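Local atomic coordinates of cytoplasmic protein (Cryptococcus neoformans var. grubii serotype A, PDB entry 7LPO), a protein that probably hydrolyses steryl beta-glucosides, as a sterylglucosidase of glycoside hydrolase family 5. Residues A[276-285]-A[296-304]. Sequence-based numbering, arbitrary orientation.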
ATOM      1  N   LEU A 276      16.759   1.366  12.398  1.00 14.83           N
ATOM      2  CA  LEU A 276      17.560   2.428  12.982  1.00 14.88           C
ATOM      3  C   LEU A 276      18.504   3.073  11.979  1.00 17.41           C
ATOM      4  O   LEU A 276      19.279   3.956  12.360  1.00 14.91           O
ATOM      5  CB  LEU A 276      18.349   1.873  14.160  1.00 15.92           C
ATOM      6  CG  LEU A 276      17.469   1.505  15.355  1.00 19.89           C
ATOM      7  CD1 LEU A 276      18.262   0.739  16.385  1.00 19.66           C
ATOM      8  CD2 LEU A 276      16.855   2.764  15.960  1.00 24.50           C
ATOM      9  N   ILE A 277      18.449   2.662  10.711  1.00 17.87           N
ATOM     10  CA  ILE A 277      19.411   3.127   9.723  1.00 17.20           C
ATOM     11  C   ILE A 277      19.230   4.619   9.499  1.00 18.82           C
ATOM     12  O   ILE A 277      18.124   5.089   9.199  1.00 19.02           O
ATOM     13  CB  ILE A 277      19.240   2.366   8.403  1.00 15.40           C
ATOM     14  CG1 ILE A 277      19.534   0.879   8.571  1.00 15.40           C
ATOM     15  CG2 ILE A 277      20.144   2.956   7.352  1.00 17.00           C
ATOM     16  CD1 ILE A 277      18.933   0.035   7.459  1.00 15.33           C
ATOM     17  N   GLY A 278      20.319   5.368   9.618  1.00 23.66           N
ATOM     18  CA  GLY A 278      20.263   6.803   9.483  1.00 23.00           C
ATOM     19  C   GLY A 278      19.924   7.544  10.750  1.00 23.28           C
ATOM     20  O   GLY A 278      19.860   8.776  10.722  1.00 23.18           O
ATOM     21  N   CYS A 279      19.703   6.845  11.861  1.00 19.13           N
ATOM     22  CA  CYS A 279      19.435   7.541  13.111  1.00 22.30           C
ATOM     23  C   CYS A 279      20.624   8.424  13.452  1.00 23.45           C
ATOM     24  O   CYS A 279      21.765   7.957  13.484  1.00 20.91           O
ATOM     25  CB  CYS A 279      19.175   6.555  14.247  1.00 23.32           C
ATOM     26  SG  CYS A 279      18.743   7.405  15.802  1.00 21.62           S
ATOM     27  N   LYS A 280      20.357   9.708  13.687  1.00 30.54           N
ATOM     28  CA  LYS A 280      21.433  10.649  13.981  1.00 30.31           C
ATOM     29  C   LYS A 280      21.854  10.592  15.443  1.00 26.20           C
ATOM     30  O   LYS A 280      23.021  10.837  15.758  1.00 28.22           O
ATOM     31  CB  LYS A 280      20.996  12.072  13.619  1.00 32.25           C
ATOM     32  CG  LYS A 280      20.591  12.244  12.163  1.00 38.13           C
ATOM     33  CD  LYS A 280      21.788  12.103  11.236  1.00 44.95           C
ATOM     34  CE  LYS A 280      21.368  12.136   9.765  1.00 50.06           C
ATOM     35  NZ  LYS A 280      21.344  10.766   9.151  1.00 51.79           N
ATOM     36  N   ASP A 281      20.929  10.259  16.339  1.00 19.47           N
ATOM     37  CA  ASP A 281      21.186  10.339  17.773  1.00 20.19           C
ATOM     38  C   ASP A 281      20.220   9.383  18.462  1.00 19.45           C
ATOM     39  O   ASP A 281      19.015   9.648  18.522  1.00 19.41           O
ATOM     40  CB  ASP A 281      21.010  11.772  18.262  1.00 22.87           C
ATOM     41  CG  ASP A 281      21.464  11.968  19.692  1.00 25.03           C
ATOM     42  OD1 ASP A 281      21.767  10.967  20.370  1.00 24.37           O
ATOM     43  OD2 ASP A 281      21.516  13.137  20.138  1.00 26.73           O
ATOM     44  N   LEU A 282      20.748   8.278  18.974  1.00 20.56           N
ATOM     45  CA  LEU A 282      19.907   7.261  19.585  1.00 18.02           C
ATOM     46  C   LEU A 282      19.285   7.710  20.901  1.00 18.93           C
ATOM     47  O   LEU A 282      18.466   6.972  21.464  1.00 17.74           O
ATOM     48  CB  LEU A 282      20.735   5.998  19.804  1.00 19.52           C
ATOM     49  CG  LEU A 282      21.131   5.268  18.517  1.00 19.76           C
ATOM     50  CD1 LEU A 282      22.284   4.326  18.771  1.00 18.34           C
ATOM     51  CD2 LEU A 282      19.941   4.523  17.948  1.00 21.94           C
ATOM     52  N   ALA A 283      19.642   8.885  21.404  1.00 21.61           N
ATOM     53  CA  ALA A 283      19.104   9.354  22.673  1.00 21.90           C
ATOM     54  C   ALA A 283      17.820  10.157  22.511  1.00 22.63           C
ATOM     55  O   ALA A 283      17.222  10.553  23.515  1.00 24.73           O
ATOM     56  CB  ALA A 283      20.148  10.200  23.404  1.00 21.99           C
ATOM     57  N   VAL A 284      17.370  10.404  21.290  1.00 21.25           N
ATOM     58  CA  VAL A 284      16.205  11.249  21.075  1.00 21.53           C
ATOM     59  C   VAL A 284      15.367  10.717  19.925  1.00 19.88           C
ATOM     60  O   VAL A 284      15.864  10.028  19.031  1.00 19.60           O
ATOM     61  CB  VAL A 284      16.623  12.710  20.794  1.00 23.42           C
ATOM     62  CG1 VAL A 284      17.378  13.294  21.974  1.00 25.10           C
ATOM     63  CG2 VAL A 284      17.481  12.776  19.538  1.00 25.99           C
ATOM     64  N   ILE A 285      14.079  11.041  19.964  1.00 20.70           N
ATOM     65  CA  ILE A 285      13.199  10.923  18.808  1.00 23.61           C
ATOM     66  C   ILE A 285      13.224  12.263  18.076  1.00 26.65           C
ATOM     67  O   ILE A 285      12.893  13.290  18.686  1.00 28.99           O
ATOM     68  CB  ILE A 285      11.769  10.565  19.225  1.00 26.24           C
ATOM     69  CG1 ILE A 285      11.686   9.097  19.656  1.00 25.59           C
ATOM     70  CG2 ILE A 285      10.800  10.842  18.073  1.00 28.72           C
ATOM     71  CD1 ILE A 285      10.468   8.776  20.476  1.00 24.65           C
ATOM     72  N   SER A 296       6.150   6.534  23.565  1.00 19.67           N
ATOM     73  CA  SER A 296       7.150   6.587  22.501  1.00 20.20           C
ATOM     74  C   SER A 296       8.549   6.582  23.098  1.00 17.49           C
ATOM     75  O   SER A 296       9.154   7.640  23.318  1.00 18.06           O
ATOM     76  CB  SER A 296       6.941   7.819  21.621  1.00 22.68           C
ATOM     77  OG  SER A 296       5.585   7.918  21.206  1.00 25.26           O
ATOM     78  N   PRO A 297       9.103   5.409  23.367  1.00 16.44           N
ATOM     79  CA  PRO A 297      10.491   5.366  23.847  1.00 15.60           C
ATOM     80  C   PRO A 297      11.456   5.811  22.755  1.00 16.44           C
ATOM     81  O   PRO A 297      11.251   5.541  21.569  1.00 18.15           O
ATOM     82  CB  PRO A 297      10.710   3.897  24.232  1.00 15.50           C
ATOM     83  CG  PRO A 297       9.570   3.136  23.664  1.00 16.21           C
ATOM     84  CD  PRO A 297       8.439   4.093  23.373  1.00 16.16           C
ATOM     85  N   THR A 298      12.490   6.546  23.163  1.00 15.82           N
ATOM     86  CA  THR A 298      13.614   6.813  22.283  1.00 15.31           C
ATOM     87  C   THR A 298      14.298   5.491  21.945  1.00 15.29           C
ATOM     88  O   THR A 298      14.071   4.485  22.622  1.00 15.32           O
ATOM     89  CB  THR A 298      14.596   7.755  22.970  1.00 15.55           C
ATOM     90  OG1 THR A 298      15.133   7.110  24.134  1.00 15.65           O
ATOM     91  CG2 THR A 298      13.890   9.043  23.399  1.00 17.43           C
ATOM     92  N   PRO A 299      15.144   5.458  20.914  1.00 15.25           N
ATOM     93  CA  PRO A 299      15.868   4.203  20.623  1.00 15.24           C
ATOM     94  C   PRO A 299      16.597   3.631  21.833  1.00 15.32           C
ATOM     95  O   PRO A 299      16.505   2.422  22.086  1.00 15.41           O
ATOM     96  CB  PRO A 299      16.830   4.608  19.495  1.00 15.21           C
ATOM     97  CG  PRO A 299      16.120   5.733  18.796  1.00 15.16           C
ATOM     98  CD  PRO A 299      15.392   6.495  19.892  1.00 15.21           C
ATOM     99  N   ILE A 300      17.284   4.464  22.616  1.00 15.39           N
ATOM    100  CA  ILE A 300      18.035   3.932  23.749  1.00 15.47           C
ATOM    101  C   ILE A 300      17.091   3.525  24.879  1.00 16.51           C
ATOM    102  O   ILE A 300      17.313   2.512  25.554  1.00 15.55           O
ATOM    103  CB  ILE A 300      19.096   4.942  24.224  1.00 15.53           C
ATOM    104  CG1 ILE A 300      19.926   4.337  25.360  1.00 15.62           C
ATOM    105  CG2 ILE A 300      18.442   6.230  24.692  1.00 15.56           C
ATOM    106  CD1 ILE A 300      20.699   3.112  24.975  1.00 15.61           C
ATOM    107  N   GLU A 301      16.018   4.290  25.101  1.00 15.50           N
ATOM    108  CA  GLU A 301      15.032   3.867  26.090  1.00 15.66           C
ATOM    109  C   GLU A 301      14.436   2.512  25.724  1.00 15.49           C
ATOM    110  O   GLU A 301      14.165   1.691  26.603  1.00 15.53           O
ATOM    111  CB  GLU A 301      13.924   4.908  26.235  1.00 15.53           C
ATOM    112  CG  GLU A 301      14.353   6.169  26.970  1.00 17.65           C
ATOM    113  CD  GLU A 301      13.221   7.192  27.101  1.00 23.12           C
ATOM    114  OE1 GLU A 301      12.326   7.235  26.220  1.00 22.49           O
ATOM    115  OE2 GLU A 301      13.228   7.958  28.093  1.00 26.78           O
ATOM    116  N   GLY A 302      14.217   2.262  24.432  1.00 15.41           N
ATOM    117  CA  GLY A 302      13.644   0.990  24.022  1.00 15.36           C
ATOM    118  C   GLY A 302      14.596  -0.173  24.230  1.00 15.38           C
ATOM    119  O   GLY A 302      14.169  -1.276  24.586  1.00 15.39           O
ATOM    120  N   MET A 303      15.894   0.058  24.006  1.00 19.12           N
ATOM    121  CA  MET A 303      16.901  -0.959  24.281  1.00 17.06           C
ATOM    122  C   MET A 303      16.966  -1.283  25.771  1.00 17.48           C
ATOM    123  O   MET A 303      17.057  -2.455  26.153  1.00 18.47           O
ATOM    124  CB  MET A 303      18.265  -0.486  23.777  1.00 17.07           C
ATOM    125  CG  MET A 303      18.382  -0.408  22.253  1.00 19.78           C
ATOM    126  SD  MET A 303      19.897   0.416  21.703  1.00 17.20           S
ATOM    127  CE  MET A 303      19.600   0.519  19.936  1.00 21.65           C
ATOM    128  N   ARG A 304      16.936  -0.261  26.629  1.00 15.58           N
ATOM    129  CA  ARG A 304      16.894  -0.521  28.065  1.00 15.67           C
ATOM    130  C   ARG A 304      15.648  -1.307  28.435  1.00 15.66           C
ATOM    131  O   ARG A 304      15.704  -2.230  29.256  1.00 15.71           O
ATOM    132  CB  ARG A 304      16.929   0.784  28.851  1.00 15.73           C
ATOM    133  CG  ARG A 304      18.249   1.532  28.775  1.00 17.15           C
ATOM    134  CD  ARG A 304      18.038   2.967  29.205  1.00 19.98           C
ATOM    135  NE  ARG A 304      19.240   3.782  29.068  1.00 21.78           N
ATOM    136  CZ  ARG A 304      19.229   5.106  28.949  1.00 22.71           C
ATOM    137  NH1 ARG A 304      18.073   5.759  28.939  1.00 18.57           N
ATOM    138  NH2 ARG A 304      20.374   5.770  28.834  1.00 26.94           N
TER
HETATM  139  O   HOH W   1      16.444   9.060  25.557  1.00 19.02           O
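The capped N-terminus of helix 299-306 packs against the long excursion that follows strand 263-267, a strand of the (beta/alpha)8 barrel expected of glycoside hydrolase family 5, and P299, in the first turn of that helix, makes the broadest contact with it. L282 CD2 presses on P299 CB at 3.5 Å, tighter than usual for two carbons, the two side chains crossing at a slant. L276 comes to the same proline with its CD2, while its CD1 meets the methyl CE of M303 tip to tip at 3.8 Å. The M303 chain is extended beyond CG, which carries CE out to L276. C279 SG lies more loosely beside P299 CG.

One direct hydrogen bond joins the segments: I300 N, in the first turn, donates to L282 O over 3.0 Å. It is bent at the hydrogen (141°), and I300 CG2 and the proline ring crowd round the same oxygen. The cap itself is a capping box: with chi1 at 64°, T298 turns OG1 back toward the start of the helix, where E301 N donates to it, and E301 OE1 accepts in return from T298 N. The T298 hydroxyl also meets a water that donates to A283 O at 2.6 Å. The branch CG2 turns instead to the backbone of A283 and V284.

On the loop side, a type I turn from D281 to V284 presents the L282 and A283 carbonyls, and D281 OD1 closes an Asx turn by accepting from A283 N, which approaches from above the carboxylate plane. Farther along, I285 lays CD1 against the chain leading into the helix, 3.3 Å from S296 O and close to P297 O. Helix 206-221 borders the apolar patch through Q209, which touches both L276 and P299, and W374 touches I300 and M303.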